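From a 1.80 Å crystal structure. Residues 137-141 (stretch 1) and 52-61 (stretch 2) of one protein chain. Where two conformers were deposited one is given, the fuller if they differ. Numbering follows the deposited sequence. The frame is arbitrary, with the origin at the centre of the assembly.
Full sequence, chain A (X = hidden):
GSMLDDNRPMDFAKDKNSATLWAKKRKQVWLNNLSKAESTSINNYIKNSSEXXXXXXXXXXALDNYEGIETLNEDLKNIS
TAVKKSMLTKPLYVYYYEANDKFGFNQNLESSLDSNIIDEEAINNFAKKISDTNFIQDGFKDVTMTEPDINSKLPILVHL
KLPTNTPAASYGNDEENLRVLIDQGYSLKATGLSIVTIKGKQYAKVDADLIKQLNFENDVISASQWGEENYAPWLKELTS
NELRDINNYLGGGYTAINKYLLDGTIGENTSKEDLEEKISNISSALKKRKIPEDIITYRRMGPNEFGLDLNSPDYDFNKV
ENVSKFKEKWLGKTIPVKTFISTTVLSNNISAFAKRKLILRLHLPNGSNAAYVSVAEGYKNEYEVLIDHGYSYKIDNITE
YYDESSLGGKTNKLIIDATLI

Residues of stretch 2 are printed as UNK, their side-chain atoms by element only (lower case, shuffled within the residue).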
# COMPACT_ATOMS: atom_id res chain seq x y z
N GLN A 137 2.47 1.65 -4.11
CA GLN A 137 3.52 1.01 -4.91
C GLN A 137 4.66 0.50 -4.03
O GLN A 137 5.47 1.29 -3.53
CB GLN A 137 4.04 2.00 -5.95
CG GLN A 137 2.93 2.63 -6.79
CD GLN A 137 2.23 1.62 -7.67
OE1 GLN A 137 2.87 0.85 -8.40
NE2 GLN A 137 0.90 1.63 -7.64
N ASP A 138 4.75 -0.82 -3.87
CA ASP A 138 5.77 -1.44 -3.02
C ASP A 138 7.14 -1.45 -3.69
O ASP A 138 7.26 -1.61 -4.90
CB ASP A 138 5.38 -2.86 -2.65
CG ASP A 138 4.16 -2.90 -1.78
OD1 ASP A 138 4.27 -2.44 -0.62
OD2 ASP A 138 3.12 -3.35 -2.26
N GLY A 139 8.19 -1.32 -2.87
CA GLY A 139 9.55 -1.34 -3.38
C GLY A 139 9.92 -0.11 -4.19
O GLY A 139 9.21 0.90 -4.18
N PHE A 140 11.05 -0.19 -4.88
CA PHE A 140 11.46 0.85 -5.81
C PHE A 140 10.76 0.61 -7.14
O PHE A 140 10.44 -0.53 -7.49
CB PHE A 140 12.98 0.87 -6.00
CG PHE A 140 13.74 1.02 -4.72
CD1 PHE A 140 13.97 2.27 -4.17
CD2 PHE A 140 14.22 -0.10 -4.04
CE1 PHE A 140 14.66 2.39 -2.97
CE2 PHE A 140 14.90 0.02 -2.85
CZ PHE A 140 15.13 1.27 -2.31
N LYS A 141 10.52 1.68 -7.87
CA LYS A 141 9.83 1.57 -9.15
C LYS A 141 10.69 2.19 -10.24
O LYS A 141 10.93 3.39 -10.23
CB LYS A 141 8.46 2.25 -9.08
CG LYS A 141 7.67 2.21 -10.38
CD LYS A 141 7.60 0.80 -10.96
CE LYS A 141 6.53 0.69 -12.04
NZ LYS A 141 6.36 -0.71 -12.54
N UNK A 52 15.14 -7.58 -4.76
CA UNK A 52 15.19 -6.47 -3.82
C UNK A 52 13.80 -5.97 -3.47
O UNK A 52 13.47 -5.73 -2.30
c UNK A 52 16.04 -5.33 -4.40
c UNK A 52 15.89 -4.04 -3.53
c UNK A 52 17.49 -5.81 -4.49
c UNK A 52 18.38 -4.98 -5.36
N UNK A 53 12.95 -5.83 -4.49
CA UNK A 53 11.63 -5.29 -4.24
C UNK A 53 10.76 -6.27 -3.46
O UNK A 53 10.00 -5.86 -2.58
c UNK A 53 10.95 -4.89 -5.55
c UNK A 53 11.54 -3.63 -6.15
o UNK A 53 12.01 -2.76 -5.42
n UNK A 53 11.53 -3.53 -7.47
N UNK A 54 10.91 -7.56 -3.74
CA UNK A 54 10.13 -8.55 -3.02
C UNK A 54 10.60 -8.59 -1.57
O UNK A 54 9.78 -8.70 -0.66
c UNK A 54 10.25 -9.92 -3.69
o UNK A 54 9.45 -9.94 -4.86
N UNK A 55 11.90 -8.46 -1.37
CA UNK A 55 12.46 -8.42 -0.02
C UNK A 55 11.94 -7.22 0.79
O UNK A 55 11.65 -7.37 1.98
c UNK A 55 15.71 -8.42 3.89
c UNK A 55 14.61 -8.41 1.33
o UNK A 55 16.25 -8.43 5.15
c UNK A 55 14.69 -9.59 2.06
c UNK A 55 13.99 -8.41 -0.06
c UNK A 55 15.24 -9.60 3.34
c UNK A 55 15.08 -7.24 1.91
c UNK A 55 15.64 -7.24 3.18
N UNK A 56 11.83 -6.04 0.18
CA UNK A 56 11.33 -4.87 0.90
C UNK A 56 9.97 -5.17 1.52
O UNK A 56 9.66 -4.71 2.61
o UNK A 56 10.12 -3.76 -0.89
c UNK A 56 11.23 -3.65 -0.02
N UNK A 57 9.17 -5.97 0.81
CA UNK A 57 7.86 -6.38 1.30
C UNK A 57 7.95 -7.34 2.49
O UNK A 57 7.32 -7.10 3.53
c UNK A 57 6.73 -5.92 -0.88
c UNK A 57 5.99 -6.41 -2.13
c UNK A 57 7.05 -7.01 0.15
c UNK A 57 5.79 -7.67 0.69
N UNK A 58 8.73 -8.41 2.33
CA UNK A 58 9.05 -9.35 3.41
C UNK A 58 9.46 -8.60 4.67
O UNK A 58 8.93 -8.85 5.77
n UNK A 58 10.04 -14.28 1.15
c UNK A 58 9.85 -11.36 1.98
c UNK A 58 11.12 -12.09 1.56
c UNK A 58 10.83 -13.18 0.54
c UNK A 58 10.18 -10.30 3.01
N UNK A 59 10.41 -7.68 4.51
CA UNK A 59 11.03 -7.04 5.65
C UNK A 59 10.06 -6.15 6.40
O UNK A 59 9.99 -6.19 7.63
c UNK A 59 12.24 -6.21 5.20
c UNK A 59 14.01 -4.56 5.81
c UNK A 59 14.77 -3.87 6.95
c UNK A 59 13.03 -5.59 6.34
n UNK A 59 15.43 -4.85 7.85
N UNK A 60 9.29 -5.35 5.67
CA UNK A 60 8.44 -4.37 6.34
C UNK A 60 7.23 -5.03 7.01
O UNK A 60 6.68 -4.47 7.96
c UNK A 60 7.03 -2.54 3.25
c UNK A 60 7.99 -3.28 5.36
c UNK A 60 5.89 -2.62 2.28
n UNK A 60 6.05 -1.51 1.27
c UNK A 60 7.06 -3.69 4.25
N UNK A 61 6.83 -6.21 6.56
CA UNK A 61 5.72 -6.91 7.21
C UNK A 61 6.16 -7.95 8.24
O UNK A 61 5.32 -8.57 8.90
c UNK A 61 2.97 -5.90 5.97
c UNK A 61 2.47 -4.77 3.92
c UNK A 61 4.83 -7.57 6.16
c UNK A 61 3.51 -5.46 3.30
c UNK A 61 4.01 -6.59 5.37
c UNK A 61 2.20 -4.99 5.26
c UNK A 61 4.28 -6.37 4.02
O HOH W 1 8.51 -1.55 -0.15

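Position 52 carries four carbons, forked at the first, with one arm two carbons long. Its CA-to-CB bond points toward stretch 1, and a carbon of the short arm lies at the ring edge of Phe140. This is Ile52; its CG2 is 4.2 Å from Phe140 CE2, an apolar contact.

Position 53 has two carbons, the second bearing one oxygen and one nitrogen. Its oxygen accepts a hydrogen bond from Phe140 N and lies near Gly139 CA. A carboxamide one carbon from CA makes this Asn53; Phe140 N to Asn53 OD1 is 2.8 Å. The same oxygen is 3.5 Å from Gly139 CA.

Position 54 has one carbon and one oxygen, and its CA-to-CB bond points away from stretch 1. It is Ser54.

Position 55 has one carbon, then a six-carbon ring bearing an oxygen. It is Tyr55, too far off to touch stretch 1.

Position 56 again has one carbon and one oxygen, but its CA-to-CB bond points toward stretch 1. The oxygen lies near Gly139 CA. It is Ser56. Its OG donates to Asn53 O one turn back, at 2.7 Å, and lies 3.5 Å from Gly139 CA.

Position 57 has four carbons, forked at the first, with one arm of two carbons. The bond to CB runs sideways, but the end of the long arm meets Asp138 CB. It is Ile57; its CD1 is 3.6 Å from Asp138 CB.

Positions 58 and 59 each have four carbons in a row ending in nitrogen. Both are out of reach of stretch 1. They are Lys58 and Lys59.

Position 60 has the same chain, but its nitrogen meets a carboxylate oxygen of Asp138. It is Lys60. The salt bridge from Lys60 NZ to Asp138 OD1 is 2.8 Å long.

Position 61 has one carbon and a plain six-carbon ring, which makes no contact with stretch 1. It is Phe61.

The contact works because one side of the helix presents positions 52, 53, 56, 57 and 60 to a loop. Gly139 lets the backbones come close, with its CA 4.5 Å from Asn53 CA. A CB there would clash with Asn53 OD1, at 2.6 Å, and the positive phi also favours glycine. A water accepts from Gly139 N at 2.7 Å and from Lys60 NZ at 2.8 Å, and donates to Ser56 OG at 2.8 Å. It thus ties the loop backbone to two helix side chains. The salt bridge and the hydrogen bond to Phe140 N hold the loop at separate points. Ile52 packs on the ring edge of Phe140, and Ile57 lies against CB of Asp138.

Stretch 2 (52-61) INSYSIKKKF
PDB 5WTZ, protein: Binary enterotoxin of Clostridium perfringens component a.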